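M32 carboxypeptidase (Chitinophagaceae bacterium, PDB 7A03) probably hydrolyses peptide bonds to release amino acids from the C-terminal ends of peptides, as a metal-dependent carboxypeptidase of family M32. Local coordinates at residues 347-350 / 351-354; 358-361 / 362-365; 387-390 / 391-395. All coordinates share one frame; numbering follows the deposited sequence. Where two conformers were deposited one is given.

Going along the chain from the N terminus, the three contacts come in series; none nests within or crosses another, and each joins neighbours in sequence. Contact 1 (347-354) closes a tight turn in the loop between helix 334-341 and helix 358-374. Contact 2 (358-365) holds the first turns of helix 358-374, and contact 3 (387-395) lies in the last turns of helix 382-394. Their centres are only 10 to 13 Å apart, so the loop and the two successive helices meet in space. Arg350 of contact 1 reaches Tyr358 of contact 2, while the hydroxyl of Tyr390 in contact 3 joins His361 and Arg365, tying the second helix to the first.

Contact 1. Residues 347-350 / 351-354; sequences SLIR and TEAD
Glu352 and Ala353 turn their backbone N-H groups back onto the carbonyls three residues earlier. Glu352 N donates to Ile349 O at 3.1 Å, bent to 148°, and Ala353 N donates to Arg350 O at 3.1 Å and a straighter 167°. Both are the i to i+3 bonds of a short 3-10 segment.

The side-chain contacts are van der Waals packing. The extended Glu352 chain runs alongside Ile349, and its CD comes to 3.8 Å from Ile349 CB. From Thr351, the two branches do different jobs: OG1 touches Ile349 CG2 at 3.4 Å, while the methyl CG2 sits over one face of the Arg350 guanidinium, 3.5 Å from Arg350 NH2. A bend at chi3 (61°), after an extended start to the Arg350 chain, brings the guanidinium beneath that methyl.

Water closes the turn on its other flank. Water 1 lies 3.1 Å from Ser347 OG, bonded to it, and accepts from Asp354 N at 3.1 Å, so it links Ser347 to the backbone of Asp354.

Beyond the turn, Asp354 OD1 takes the N-H of Ile356 in an Asx turn that leads toward helix 358-374. Arg350 points into the protein, salt-bridged to Asp408 and in cation-pi contact with Tyr422 of helix 420-439, while Ala353 packs on His361 of helix 358-374.

Contact 2. Residues 358-361 / 362-365; sequences YHFH and IMIR
The imidazole of His361 and the guanidinium of Arg365 lie side by side with planes 62° apart, and Arg365 NH1 lies at the edge of the imidazole, near its plane, 4.1 Å from His361 ND1. Tyr358 O is also at the rim of this imidazole, in its plane. His361 O, in turn, lies at the edge of the guanidinium. On the next flank of the helix, Ile362 CG1 meets the Tyr358 ring at a slant, 3.5 Å from Tyr358 CE1; Tyr358 CG is anti to its own N (chi1 -170°), which lays the ring forward along the helix toward that residue.

His361 O is gripped twice. Arg365 N donates to it at 3.2 Å in the usual alpha-helical pattern, and Arg365 NH1 adds a second bond at 3.0 Å, bent to 145°, from the opposite face of the carbonyl.

Further out, Arg365 NE is salt-bridged to Asp408, and the hydroxyl of Tyr390, from helix 382-394, joins both His361 ND1 and Arg365 NH1. Asp408 is shared with Arg350, so its charge probably offsets that of Arg365 only in part, and the carbonyl and hydroxyl partners of NH1 help fix how the guanidinium is turned.

Contact 3. Residues 387-390 / 391-395; sequences NDYY and RQYLH
The final turns of helix 382-394 set Tyr389 beside Tyr393, one turn apart and pointing the same way. The two rings meet edge to edge without stacking: Tyr389 CD1 lies 3.7 Å from Tyr393 CE2, each at the rim of the other ring. Tyr393 CG is anti to the carbonyl carbon (chi1 -69°), which swings its ring back over the preceding turn and brings CD2 to 3.5 Å from Tyr389 O. Gln392 stretches out fully and lays its amide on one face of the Tyr393 ring, CD 3.6 Å above the plane and displaced toward the rim. Replacing Tyr393 with an alanine would probably strip the Gln392 amide of the face it rests on and leave the Tyr389 edge without its neighbour.

Beneath these side chains runs the i to i+4 ladder of the alpha helix. Arg391 N donates to Asn387 O at 2.9 Å, and Tyr393 N to Tyr389 O at 3.0 Å. The Leu394 N to Tyr390 O bond is more bent, at 145°, and a weak His395 N to Arg391 O bond follows, at the residue where phi turns positive (61°).

On the inward side, Leu394 runs alongside Tyr390 and puts CD1 3.9 Å from Tyr390 CE2. That tyrosine also stacks on Trp386, and its hydroxyl reaches His361 and Arg365. Tyr389 packs on Ile364 and Glu367 of helix 358-374.

Contact 1. Residues 347-350 / 351-354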
loop_
_atom_site.group_PDB
_atom_site.type_symbol
_atom_site.label_atom_id
_atom_site.label_comp_id
_atom_site.label_asym_id
_atom_site.label_seq_id
_atom_site.Cartn_x
_atom_site.Cartn_y
_atom_site.Cartn_z
ATOM N N SER A 347 -19.564 4.775 2.766
ATOM C CA SER A 347 -19.649 5.100 1.350
ATOM C C SER A 347 -19.361 3.849 0.522
ATOM O O SER A 347 -19.012 2.789 1.050
ATOM C CB SER A 347 -18.758 6.296 1.016
ATOM O OG SER A 347 -17.396 5.998 1.264
ATOM N N LEU A 348 -19.503 3.988 -0.794
ATOM C CA LEU A 348 -19.493 2.848 -1.705
ATOM C C LEU A 348 -18.111 2.498 -2.244
ATOM O O LEU A 348 -17.849 1.320 -2.516
ATOM C CB LEU A 348 -20.434 3.127 -2.881
ATOM C CG LEU A 348 -21.920 3.150 -2.505
ATOM C CD1 LEU A 348 -22.738 3.893 -3.545
ATOM C CD2 LEU A 348 -22.428 1.731 -2.356
ATOM N N ILE A 349 -17.225 3.482 -2.396
ATOM C CA ILE A 349 -15.965 3.322 -3.116
ATOM C C ILE A 349 -14.817 3.292 -2.118
ATOM O O ILE A 349 -14.585 4.273 -1.396
ATOM C CB ILE A 349 -15.757 4.440 -4.148
ATOM C CG1 ILE A 349 -16.951 4.505 -5.106
ATOM C CG2 ILE A 349 -14.432 4.240 -4.888
ATOM C CD1 ILE A 349 -17.173 3.223 -5.905
ATOM N N ARG A 350 -14.073 2.179 -2.116
ATOM C CA ARG A 350 -12.958 2.000 -1.188
ATOM C C ARG A 350 -11.934 3.121 -1.301
ATOM O O ARG A 350 -11.459 3.641 -0.282
ATOM C CB ARG A 350 -12.303 0.638 -1.422
ATOM C CG ARG A 350 -11.020 0.390 -0.626
ATOM C CD ARG A 350 -10.302 -0.897 -1.076
ATOM N NE ARG A 350 -9.907 -0.838 -2.488
ATOM C CZ ARG A 350 -8.805 -0.227 -2.926
ATOM N NH1 ARG A 350 -7.984 0.358 -2.071
ATOM N NH2 ARG A 350 -8.511 -0.186 -4.222
ATOM N N THR A 351 -11.570 3.508 -2.529
ATOM C CA THR A 351 -10.506 4.495 -2.691
ATOM C C THR A 351 -10.898 5.885 -2.208
ATOM O O THR A 351 -10.013 6.728 -2.037
ATOM C CB THR A 351 -10.015 4.551 -4.144
ATOM O OG1 THR A 351 -11.125 4.849 -5.007
ATOM C CG2 THR A 351 -9.382 3.213 -4.540
ATOM N N GLU A 352 -12.181 6.127 -1.948
ATOM C CA GLU A 352 -12.664 7.408 -1.441
ATOM C C GLU A 352 -13.009 7.370 0.044
ATOM O O GLU A 352 -13.447 8.386 0.593
ATOM C CB GLU A 352 -13.903 7.849 -2.226
ATOM C CG GLU A 352 -13.637 8.225 -3.679
ATOM C CD GLU A 352 -14.884 8.125 -4.537
ATOM O OE1 GLU A 352 -16.003 8.248 -3.991
ATOM O OE2 GLU A 352 -14.747 7.905 -5.756
ATOM N N ALA A 353 -12.837 6.233 0.699
ATOM C CA ALA A 353 -13.326 6.061 2.057
ATOM C C ALA A 353 -12.406 6.717 3.086
ATOM O O ALA A 353 -11.183 6.753 2.934
ATOM C CB ALA A 353 -13.460 4.568 2.365
ATOM N N ASP A 354 -13.018 7.225 4.154
ATOM C CA ASP A 354 -12.261 7.732 5.286
ATOM C C ASP A 354 -11.536 6.583 6.000
ATOM O O ASP A 354 -11.819 5.395 5.789
ATOM C CB ASP A 354 -13.212 8.366 6.287
ATOM C CG ASP A 354 -14.221 7.367 6.810
ATOM O OD1 ASP A 354 -13.925 6.664 7.804
ATOM O OD2 ASP A 354 -15.301 7.268 6.199
HETATM O O HOH W 1 -15.987 7.846 3.352
#

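Contact 2. Residues 358-361 / 362-365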
loop_
_atom_site.group_PDB
_atom_site.type_symbol
_atom_site.label_atom_id
_atom_site.label_comp_id
_atom_site.label_asym_id
_atom_site.label_seq_id
_atom_site.Cartn_x
_atom_site.Cartn_y
_atom_site.Cartn_z
ATOM N N TYR A 358 -12.859 2.678 5.736
ATOM C CA TYR A 358 -11.964 1.983 4.807
ATOM C C TYR A 358 -11.817 0.507 5.165
ATOM O O TYR A 358 -11.837 -0.370 4.286
ATOM C CB TYR A 358 -10.579 2.644 4.831
ATOM C CG TYR A 358 -9.641 2.160 3.738
ATOM C CD1 TYR A 358 -8.842 1.031 3.925
ATOM C CD2 TYR A 358 -9.558 2.830 2.528
ATOM C CE1 TYR A 358 -8.003 0.575 2.932
ATOM C CE2 TYR A 358 -8.714 2.393 1.525
ATOM C CZ TYR A 358 -7.936 1.269 1.737
ATOM O OH TYR A 358 -7.089 0.816 0.746
ATOM N N HIS A 359 -11.689 0.213 6.459
ATOM C CA HIS A 359 -11.367 -1.144 6.867
ATOM C C HIS A 359 -12.538 -2.099 6.707
ATOM O O HIS A 359 -12.318 -3.296 6.494
ATOM C CB HIS A 359 -10.711 -1.116 8.244
ATOM C CG HIS A 359 -9.567 -0.155 8.282
ATOM N ND1 HIS A 359 -8.388 -0.395 7.604
ATOM C CD2 HIS A 359 -9.454 1.087 8.810
ATOM C CE1 HIS A 359 -7.584 0.645 7.745
ATOM N NE2 HIS A 359 -8.202 1.557 8.478
ATOM N N PHE A 360 -13.772 -1.587 6.684
ATOM C CA PHE A 360 -14.875 -2.465 6.310
ATOM C C PHE A 360 -14.774 -2.875 4.847
ATOM O O PHE A 360 -14.968 -4.056 4.516
ATOM C CB PHE A 360 -16.213 -1.823 6.640
ATOM C CG PHE A 360 -16.494 -1.778 8.115
ATOM C CD1 PHE A 360 -15.994 -0.747 8.895
ATOM C CD2 PHE A 360 -17.193 -2.802 8.730
ATOM C CE1 PHE A 360 -16.229 -0.722 10.263
ATOM C CE2 PHE A 360 -17.427 -2.778 10.085
ATOM C CZ PHE A 360 -16.944 -1.742 10.847
ATOM N N HIS A 361 -14.416 -1.926 3.972
ATOM C CA HIS A 361 -14.159 -2.273 2.574
ATOM C C HIS A 361 -13.151 -3.414 2.502
ATOM O O HIS A 361 -13.372 -4.427 1.816
ATOM C CB HIS A 361 -13.634 -1.050 1.816
ATOM C CG HIS A 361 -14.623 0.072 1.682
ATOM N ND1 HIS A 361 -15.508 0.180 0.624
ATOM C CD2 HIS A 361 -14.827 1.167 2.452
ATOM C CE1 HIS A 361 -16.235 1.274 0.771
ATOM N NE2 HIS A 361 -15.843 1.890 1.873
ATOM N N ILE A 362 -12.074 -3.311 3.289
ATOM C CA ILE A 362 -11.055 -4.348 3.189
ATOM C C ILE A 362 -11.607 -5.642 3.745
ATOM O O ILE A 362 -11.412 -6.725 3.166
ATOM C CB ILE A 362 -9.756 -3.914 3.892
ATOM C CG1 ILE A 362 -9.171 -2.664 3.236
ATOM C CG2 ILE A 362 -8.729 -5.038 3.889
ATOM C CD1 ILE A 362 -8.642 -2.893 1.820
ATOM N N MET A 363 -12.344 -5.555 4.851
ATOM C CA MET A 363 -12.860 -6.766 5.470
ATOM C C MET A 363 -13.765 -7.510 4.503
ATOM O O MET A 363 -13.673 -8.743 4.374
ATOM C CB MET A 363 -13.609 -6.409 6.747
ATOM C CG MET A 363 -13.985 -7.605 7.593
ATOM S SD MET A 363 -14.966 -7.079 8.997
ATOM C CE MET A 363 -16.499 -6.646 8.181
ATOM N N ILE A 364 -14.590 -6.767 3.756
ATOM C CA ILE A 364 -15.517 -7.424 2.846
ATOM C C ILE A 364 -14.735 -8.164 1.775
ATOM O O ILE A 364 -14.980 -9.353 1.519
ATOM C CB ILE A 364 -16.510 -6.404 2.266
ATOM C CG1 ILE A 364 -17.490 -5.974 3.362
ATOM C CG2 ILE A 364 -17.236 -7.010 1.074
ATOM C CD1 ILE A 364 -18.193 -4.677 3.069
ATOM N N ARG A 365 -13.700 -7.513 1.229
ATOM C CA ARG A 365 -12.892 -8.170 0.208
ATOM C C ARG A 365 -12.199 -9.389 0.798
ATOM O O ARG A 365 -12.172 -10.470 0.180
ATOM C CB ARG A 365 -11.899 -7.172 -0.397
ATOM C CG ARG A 365 -12.581 -6.134 -1.305
ATOM C CD ARG A 365 -11.785 -4.827 -1.368
ATOM N NE ARG A 365 -12.369 -3.821 -2.258
ATOM C CZ ARG A 365 -13.500 -3.150 -2.010
ATOM N NH1 ARG A 365 -14.189 -3.376 -0.902
ATOM N NH2 ARG A 365 -13.947 -2.236 -2.866
#

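Contact 3. Residues 387-390 / 391-395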
loop_
_atom_site.group_PDB
_atom_site.type_symbol
_atom_site.label_atom_id
_atom_site.label_comp_id
_atom_site.label_asym_id
_atom_site.label_seq_id
_atom_site.Cartn_x
_atom_site.Cartn_y
_atom_site.Cartn_z
ATOM N N ASN A 387 -23.061 -6.863 -2.654
ATOM C CA ASN A 387 -24.026 -5.857 -2.226
ATOM C C ASN A 387 -24.576 -6.167 -0.842
ATOM O O ASN A 387 -24.775 -5.253 -0.033
ATOM C CB ASN A 387 -25.157 -5.746 -3.249
ATOM C CG ASN A 387 -24.663 -5.332 -4.630
ATOM O OD1 ASN A 387 -23.493 -4.981 -4.819
ATOM N ND2 ASN A 387 -25.561 -5.373 -5.605
ATOM N N ASP A 388 -24.830 -7.452 -0.549
ATOM C CA ASP A 388 -25.299 -7.836 0.779
ATOM C C ASP A 388 -24.264 -7.503 1.845
ATOM O O ASP A 388 -24.612 -6.988 2.916
ATOM C CB ASP A 388 -25.634 -9.327 0.809
ATOM C CG ASP A 388 -26.889 -9.661 0.030
ATOM O OD1 ASP A 388 -27.664 -8.734 -0.306
ATOM O OD2 ASP A 388 -27.095 -10.861 -0.252
ATOM N N TYR A 389 -22.986 -7.794 1.567
ATOM C CA TYR A 389 -21.923 -7.445 2.511
ATOM C C TYR A 389 -21.896 -5.940 2.760
ATOM O O TYR A 389 -21.793 -5.478 3.910
ATOM C CB TYR A 389 -20.571 -7.915 1.951
ATOM C CG TYR A 389 -20.113 -9.295 2.405
ATOM C CD1 TYR A 389 -19.629 -9.501 3.690
ATOM C CD2 TYR A 389 -20.146 -10.381 1.539
ATOM C CE1 TYR A 389 -19.206 -10.757 4.104
ATOM C CE2 TYR A 389 -19.724 -11.643 1.946
ATOM C CZ TYR A 389 -19.257 -11.819 3.231
ATOM O OH TYR A 389 -18.833 -13.062 3.641
ATOM N N TYR A 390 -21.987 -5.156 1.687
ATOM C CA TYR A 390 -21.949 -3.707 1.840
ATOM C C TYR A 390 -23.135 -3.197 2.650
ATOM O O TYR A 390 -22.980 -2.305 3.494
ATOM C CB TYR A 390 -21.875 -3.024 0.478
ATOM C CG TYR A 390 -20.452 -2.693 0.105
ATOM C CD1 TYR A 390 -19.566 -3.691 -0.263
ATOM C CD2 TYR A 390 -19.985 -1.383 0.150
ATOM C CE1 TYR A 390 -18.242 -3.398 -0.600
ATOM C CE2 TYR A 390 -18.665 -1.075 -0.174
ATOM C CZ TYR A 390 -17.799 -2.094 -0.563
ATOM O OH TYR A 390 -16.479 -1.800 -0.893
ATOM N N ARG A 391 -24.324 -3.749 2.418
ATOM C CA ARG A 391 -25.468 -3.284 3.188
ATOM C C ARG A 391 -25.345 -3.692 4.648
ATOM O O ARG A 391 -25.643 -2.898 5.549
ATOM C CB ARG A 391 -26.767 -3.821 2.598
ATOM C CG ARG A 391 -27.990 -3.320 3.328
ATOM C CD ARG A 391 -29.195 -3.417 2.445
ATOM N NE ARG A 391 -30.360 -2.781 3.039
ATOM C CZ ARG A 391 -31.562 -2.810 2.480
ATOM N NH1 ARG A 391 -31.726 -3.446 1.327
ATOM N NH2 ARG A 391 -32.590 -2.209 3.060
ATOM N N GLN A 392 -24.908 -4.926 4.901
ATOM C CA GLN A 392 -24.853 -5.439 6.266
ATOM C C GLN A 392 -23.864 -4.648 7.110
ATOM O O GLN A 392 -24.178 -4.238 8.236
ATOM C CB GLN A 392 -24.477 -6.921 6.242
ATOM C CG GLN A 392 -24.252 -7.516 7.620
ATOM C CD GLN A 392 -23.857 -8.978 7.576
ATOM O OE1 GLN A 392 -23.893 -9.615 6.522
ATOM N NE2 GLN A 392 -23.474 -9.516 8.727
ATOM N N TYR A 393 -22.661 -4.411 6.582
ATOM C CA TYR A 393 -21.598 -3.828 7.397
ATOM C C TYR A 393 -21.446 -2.320 7.260
ATOM O O TYR A 393 -21.052 -1.665 8.233
ATOM C CB TYR A 393 -20.261 -4.516 7.097
ATOM C CG TYR A 393 -20.244 -5.949 7.587
ATOM C CD1 TYR A 393 -20.288 -6.236 8.946
ATOM C CD2 TYR A 393 -20.215 -7.012 6.690
ATOM C CE1 TYR A 393 -20.286 -7.547 9.404
ATOM C CE2 TYR A 393 -20.211 -8.323 7.138
ATOM C CZ TYR A 393 -20.251 -8.581 8.496
ATOM O OH TYR A 393 -20.247 -9.880 8.946
ATOM N N LEU A 394 -21.732 -1.739 6.094
ATOM C CA LEU A 394 -21.595 -0.300 5.916
ATOM C C LEU A 394 -22.924 0.439 5.818
ATOM O O LEU A 394 -22.927 1.675 5.839
ATOM C CB LEU A 394 -20.725 0.006 4.685
ATOM C CG LEU A 394 -19.213 -0.157 4.906
ATOM C CD1 LEU A 394 -18.446 -0.142 3.589
ATOM C CD2 LEU A 394 -18.706 0.939 5.837
ATOM N N HIS A 395 -24.051 -0.275 5.737
ATOM C CA HIS A 395 -25.372 0.355 5.656
ATOM C C HIS A 395 -25.510 1.243 4.421
ATOM O O HIS A 395 -26.110 2.320 4.469
ATOM C CB HIS A 395 -25.731 1.111 6.939
ATOM C CG HIS A 395 -25.522 0.312 8.187
ATOM N ND1 HIS A 395 -26.174 -0.878 8.427
ATOM C CD2 HIS A 395 -24.722 0.525 9.258
ATOM C CE1 HIS A 395 -25.790 -1.361 9.594
ATOM N NE2 HIS A 395 -24.908 -0.530 10.119
#